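Local coordinates for enoyl-acyl carrier protein reductase (Uncultured bacterium, PDB 6KIA) that probably catalyses the NADH-dependent reduction of enoyl-acyl carrier protein in fatty acid synthesis and is associated with triclosan resistance, at residues R177-G181 with D297-G301; L247-Y252 with K311-E316. Residues are numbered along the deposited sequence.

In the fold
Contact 1 (177-181 with 297-301) and contact 2 (247-252 with 311-316) are separate sites, their centres about 27 Å apart and their nearest atoms about 12 Å apart. Along the chain their segments alternate: helix 169-180, the hairpin 244-255, segment 297-301 in the loop between strand 283-287 and helix 309-315, then that helix. Contact 1 lies on the cofactor side: the side chain of Phe299 is about 6 Å from the bound NADH, and the contact centre is about 17 Å from the chain centre. The centre of contact 2 lies farther from the chain centre, about 24 Å; it ties the hairpin to the helix following the loop of contact 1.

Contact 1 of 2, residues R177-G181 with D297-G301; sequences RIYKG and DIFVG
A buried tyrosine ring at the last turn of helix 169-180 receives the edge of a phenylalanine from an irregular loop. Tyr179 (chi1 m) points toward the loop and Phe299 (chi1 m) reaches back in a T-shaped stack: centroids 5.3 Å apart, planes at 71°, Phe299 CE1 3.8 Å from Tyr179 CZ. Their CA atoms, 6.0 Å apart, set the register. Phe299 (phi/psi -76/76) centres an inverse gamma turn closed by Val300 N to Ile298 O at 2.8 Å. Ile298 CD1 lies 4.0 Å from Tyr179 CE2. Lys180 (m, t, t, p) packs CE 3.8 Å from Val300 CG2, while its NZ gives Ile298 O a weak 3.4 Å hydrogen bond. The Phe299 side chain is about 6 Å from the bound NADH, so the stack lies near the cofactor; Tyr179 OH is hydrogen-bonded to Thr261 OG1. One water donates to both Tyr179 O (2.6 Å) and Val300 O (2.7 Å); direct attachment is therefore chiefly aromatic and apolar, with water joining the backbones.

Contact 2 of 2, residues L247-Y252 with K311-E316; sequences LIDDKY and KALKKE
This is a hairpin-to-helix contact, in which the two-stranded antiparallel unit 244-255 lies against the C-terminal end of helix 309-315. A type I' turn from Ile248 to Lys251, with Asp249 (57/44) and Asp250 (56/26) left-handed, links the strands; Ile248 N to Lys251 O (2.9 Å) and Lys251 N to Ile248 O (3.0 Å) close this two-residue hairpin. Leu247 and Ala312 set the register, CA atoms 6.9 Å apart. Leu247 (m, t) brings CD1 within 3.5 Å of Ala312 N and 3.8 Å of Lys311 CB, and CD2 within 3.8 Å of Lys315 CD. Tyr252 (chi1 m) extends so that OH donates to Glu316 OE2 at 2.6 Å and lies 3.6 Å from Ala312 CB. Lys315 (t, t, t, p) forms a salt bridge, with a weak hydrogen bond, from NZ to Asp250 OD1 at 3.4 Å. Helix 426-436 lies against Tyr252, Ala312 and Glu316 through Asp427, Ala430 and Lys431; helix 339-351 meets Lys311, and helix 320-331 packs on Leu313, which points away from the hairpin.

Contact 1 of 2, residues R177-G181 with D297-G301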
loop_
_atom_site.group_PDB
_atom_site.type_symbol
_atom_site.label_atom_id
_atom_site.label_comp_id
_atom_site.label_asym_id
_atom_site.label_seq_id
_atom_site.Cartn_x
_atom_site.Cartn_y
_atom_site.Cartn_z
ATOM N N ARG A 177 6.406 -19.149 -8.351
ATOM C CA ARG A 177 7.720 -19.236 -8.982
ATOM C C ARG A 177 8.413 -17.868 -9.042
ATOM O O ARG A 177 9.613 -17.748 -8.788
ATOM C CB ARG A 177 7.594 -19.828 -10.387
ATOM C CG ARG A 177 7.418 -21.342 -10.382
ATOM C CD ARG A 177 7.612 -21.939 -11.764
ATOM N NE ARG A 177 8.965 -21.715 -12.276
ATOM C CZ ARG A 177 9.346 -21.998 -13.516
ATOM N NH1 ARG A 177 8.475 -22.523 -14.367
ATOM N NH2 ARG A 177 10.595 -21.761 -13.904
ATOM N N ILE A 178 7.658 -16.827 -9.368
ATOM C CA ILE A 178 8.256 -15.499 -9.503
ATOM C C ILE A 178 8.704 -14.922 -8.160
ATOM O O ILE A 178 9.781 -14.324 -8.053
ATOM C CB ILE A 178 7.289 -14.515 -10.170
ATOM C CG1 ILE A 178 7.056 -14.928 -11.623
ATOM C CG2 ILE A 178 7.857 -13.094 -10.129
ATOM C CD1 ILE A 178 6.004 -14.123 -12.306
ATOM N N TYR A 179 7.905 -15.141 -7.126
ATOM C CA TYR A 179 8.156 -14.483 -5.854
ATOM C C TYR A 179 8.974 -15.356 -4.915
ATOM O O TYR A 179 9.701 -14.814 -4.065
ATOM C CB TYR A 179 6.830 -14.097 -5.183
ATOM C CG TYR A 179 6.047 -13.061 -5.955
ATOM C CD1 TYR A 179 6.685 -11.959 -6.517
ATOM C CD2 TYR A 179 4.673 -13.191 -6.141
ATOM C CE1 TYR A 179 5.977 -11.006 -7.234
ATOM C CE2 TYR A 179 3.955 -12.243 -6.860
ATOM C CZ TYR A 179 4.616 -11.155 -7.404
ATOM O OH TYR A 179 3.918 -10.207 -8.119
ATOM N N LYS A 180 8.905 -16.683 -5.088
ATOM C CA LYS A 180 9.603 -17.601 -4.166
ATOM C C LYS A 180 10.595 -18.568 -4.822
ATOM O O LYS A 180 11.322 -19.274 -4.121
ATOM C CB LYS A 180 8.582 -18.435 -3.377
ATOM C CG LYS A 180 7.525 -17.629 -2.639
ATOM C CD LYS A 180 6.484 -18.551 -2.000
ATOM C CE LYS A 180 5.616 -17.815 -0.988
ATOM N NZ LYS A 180 4.858 -16.667 -1.586
ATOM N N GLY A 181 10.655 -18.586 -6.150
ATOM C CA GLY A 181 11.425 -19.595 -6.862
ATOM C C GLY A 181 12.920 -19.378 -6.889
ATOM O O GLY A 181 13.400 -18.274 -7.152
ATOM N N ASP A 297 2.322 -9.757 2.059
ATOM C CA ASP A 297 2.773 -11.027 2.652
ATOM C C ASP A 297 3.408 -11.991 1.658
ATOM O O ASP A 297 4.283 -12.770 2.026
ATOM C CB ASP A 297 1.625 -11.761 3.347
ATOM C CG ASP A 297 1.462 -11.356 4.803
ATOM O OD1 ASP A 297 2.339 -10.648 5.349
ATOM O OD2 ASP A 297 0.453 -11.768 5.414
ATOM N N ILE A 298 2.940 -11.963 0.420
ATOM C CA ILE A 298 3.430 -12.887 -0.590
ATOM C C ILE A 298 4.821 -12.517 -1.096
ATOM O O ILE A 298 5.549 -13.378 -1.596
ATOM C CB ILE A 298 2.477 -12.961 -1.793
ATOM C CG1 ILE A 298 2.315 -11.582 -2.432
ATOM C CG2 ILE A 298 1.130 -13.517 -1.372
ATOM C CD1 ILE A 298 1.558 -11.599 -3.736
ATOM N N PHE A 299 5.178 -11.242 -0.980
ATOM C CA PHE A 299 6.471 -10.767 -1.455
ATOM C C PHE A 299 7.552 -11.208 -0.479
ATOM O O PHE A 299 8.025 -10.408 0.292
ATOM C CB PHE A 299 6.485 -9.236 -1.599
ATOM C CG PHE A 299 5.406 -8.689 -2.491
ATOM C CD1 PHE A 299 4.994 -9.380 -3.618
ATOM C CD2 PHE A 299 4.817 -7.463 -2.207
ATOM C CE1 PHE A 299 3.999 -8.868 -4.436
ATOM C CE2 PHE A 299 3.828 -6.942 -3.022
ATOM C CZ PHE A 299 3.419 -7.645 -4.135
ATOM N N VAL A 300 7.939 -12.479 -0.507
ATOM C CA VAL A 300 8.996 -12.970 0.382
ATOM C C VAL A 300 10.284 -12.171 0.181
ATOM O O VAL A 300 10.811 -12.084 -0.942
ATOM C CB VAL A 300 9.263 -14.479 0.157
ATOM C CG1 VAL A 300 10.472 -14.962 0.961
ATOM C CG2 VAL A 300 8.029 -15.285 0.519
ATOM N N GLY A 301 10.765 -11.546 1.255
ATOM C CA GLY A 301 11.963 -10.739 1.176
ATOM C C GLY A 301 11.676 -9.266 1.313
ATOM O O GLY A 301 12.576 -8.510 1.620
HETATM O O HOH W 1 9.718 -12.328 -3.401
#

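Contact 2 of 2, residues L247-Y252 with K311-E316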
loop_
_atom_site.group_PDB
_atom_site.type_symbol
_atom_site.label_atom_id
_atom_site.label_comp_id
_atom_site.label_asym_id
_atom_site.label_seq_id
_atom_site.Cartn_x
_atom_site.Cartn_y
_atom_site.Cartn_z
ATOM N N LEU A 247 18.826 2.651 6.895
ATOM C CA LEU A 247 20.227 2.741 7.311
ATOM C C LEU A 247 21.104 1.659 6.670
ATOM O O LEU A 247 20.972 0.476 6.971
ATOM C CB LEU A 247 20.327 2.618 8.823
ATOM C CG LEU A 247 19.980 3.952 9.478
ATOM C CD1 LEU A 247 19.874 3.822 10.992
ATOM C CD2 LEU A 247 21.029 4.993 9.136
ATOM N N ILE A 248 21.992 2.104 5.790
ATOM C CA ILE A 248 23.037 1.275 5.173
ATOM C C ILE A 248 24.348 2.034 5.422
ATOM O O ILE A 248 24.472 3.218 5.064
ATOM C CB ILE A 248 22.768 1.046 3.659
ATOM C CG1 ILE A 248 21.453 0.268 3.487
ATOM C CG2 ILE A 248 23.930 0.264 3.015
ATOM C CD1 ILE A 248 20.922 0.158 2.053
ATOM N N ASP A 249 25.280 1.386 6.122
ATOM C CA ASP A 249 26.559 2.007 6.454
ATOM C C ASP A 249 26.339 3.318 7.233
ATOM O O ASP A 249 26.972 4.336 6.953
ATOM C CB ASP A 249 27.357 2.250 5.167
ATOM C CG ASP A 249 28.844 2.418 5.412
ATOM O OD1 ASP A 249 29.333 1.979 6.478
ATOM O OD2 ASP A 249 29.525 2.975 4.522
ATOM N N ASP A 250 25.425 3.273 8.201
ATOM C CA ASP A 250 25.081 4.417 9.059
ATOM C C ASP A 250 24.636 5.665 8.283
ATOM O O ASP A 250 24.737 6.782 8.781
ATOM C CB ASP A 250 26.253 4.764 9.989
ATOM C CG ASP A 250 25.806 5.535 11.229
ATOM O OD1 ASP A 250 24.709 5.247 11.757
ATOM O OD2 ASP A 250 26.556 6.430 11.675
ATOM N N LYS A 251 24.108 5.460 7.082
ATOM C CA LYS A 251 23.545 6.562 6.292
ATOM C C LYS A 251 22.173 6.141 5.784
ATOM O O LYS A 251 21.976 4.982 5.466
ATOM C CB LYS A 251 24.432 6.920 5.098
ATOM C CG LYS A 251 25.792 7.477 5.430
ATOM C CD LYS A 251 26.563 7.722 4.141
ATOM C CE LYS A 251 26.576 6.475 3.270
ATOM N NZ LYS A 251 27.105 6.743 1.909
ATOM N N TYR A 252 21.209 7.056 5.732
ATOM C CA TYR A 252 19.930 6.677 5.144
ATOM C C TYR A 252 20.047 6.656 3.623
ATOM O O TYR A 252 20.296 7.690 2.999
ATOM C CB TYR A 252 18.821 7.623 5.602
ATOM C CG TYR A 252 18.501 7.496 7.068
ATOM C CD1 TYR A 252 17.697 6.458 7.540
ATOM C CD2 TYR A 252 18.993 8.414 7.987
ATOM C CE1 TYR A 252 17.387 6.351 8.874
ATOM C CE2 TYR A 252 18.683 8.318 9.313
ATOM C CZ TYR A 252 17.898 7.281 9.764
ATOM O OH TYR A 252 17.610 7.185 11.106
ATOM N N LYS A 311 17.796 0.157 14.012
ATOM C CA LYS A 311 18.961 1.014 14.145
ATOM C C LYS A 311 18.537 2.475 14.080
ATOM O O LYS A 311 19.062 3.319 14.812
ATOM C CB LYS A 311 19.976 0.675 13.047
ATOM C CG LYS A 311 20.608 -0.680 13.238
ATOM C CD LYS A 311 21.697 -0.928 12.216
ATOM C CE LYS A 311 22.414 -2.233 12.483
ATOM N NZ LYS A 311 23.121 -2.196 13.800
ATOM N N ALA A 312 17.491 2.746 13.299
ATOM C CA ALA A 312 16.970 4.107 13.184
ATOM C C ALA A 312 16.368 4.533 14.504
ATOM O O ALA A 312 16.518 5.705 14.916
ATOM C CB ALA A 312 15.944 4.185 12.040
ATOM N N LEU A 313 15.737 3.588 15.204
ATOM C CA LEU A 313 15.111 3.959 16.468
ATOM C C LEU A 313 16.194 4.436 17.423
ATOM O O LEU A 313 15.970 5.357 18.215
ATOM C CB LEU A 313 14.337 2.807 17.097
ATOM C CG LEU A 313 13.056 2.392 16.385
ATOM C CD1 LEU A 313 12.364 1.269 17.132
ATOM C CD2 LEU A 313 12.119 3.577 16.153
ATOM N N LYS A 314 17.379 3.833 17.334
ATOM C CA LYS A 314 18.455 4.236 18.231
ATOM C C LYS A 314 19.066 5.534 17.757
ATOM O O LYS A 314 19.385 6.422 18.563
ATOM C CB LYS A 314 19.537 3.134 18.295
ATOM C CG LYS A 314 19.141 1.932 19.117
ATOM C CD LYS A 314 20.382 1.195 19.607
ATOM C CE LYS A 314 20.094 0.356 20.835
ATOM N NZ LYS A 314 21.121 -0.716 20.968
ATOM N N LYS A 315 19.173 5.679 16.447
ATOM C CA LYS A 315 19.893 6.802 15.872
ATOM C C LYS A 315 19.145 8.121 16.079
ATOM O O LYS A 315 19.745 9.179 16.320
ATOM C CB LYS A 315 20.105 6.552 14.384
ATOM C CG LYS A 315 20.852 7.633 13.644
ATOM C CD LYS A 315 21.013 7.247 12.173
ATOM C CE LYS A 315 21.806 8.283 11.400
ATOM N NZ LYS A 315 23.233 8.278 11.840
ATOM N N GLU A 316 17.820 8.051 16.029
ATOM C CA GLU A 316 17.024 9.266 16.060
ATOM C C GLU A 316 16.637 9.675 17.474
ATOM O O GLU A 316 15.460 9.816 17.795
ATOM C CB GLU A 316 15.789 9.072 15.177
ATOM C CG GLU A 316 16.163 8.810 13.740
ATOM C CD GLU A 316 17.010 9.905 13.110
ATOM O OE1 GLU A 316 16.859 11.091 13.479
ATOM O OE2 GLU A 316 17.830 9.577 12.221
#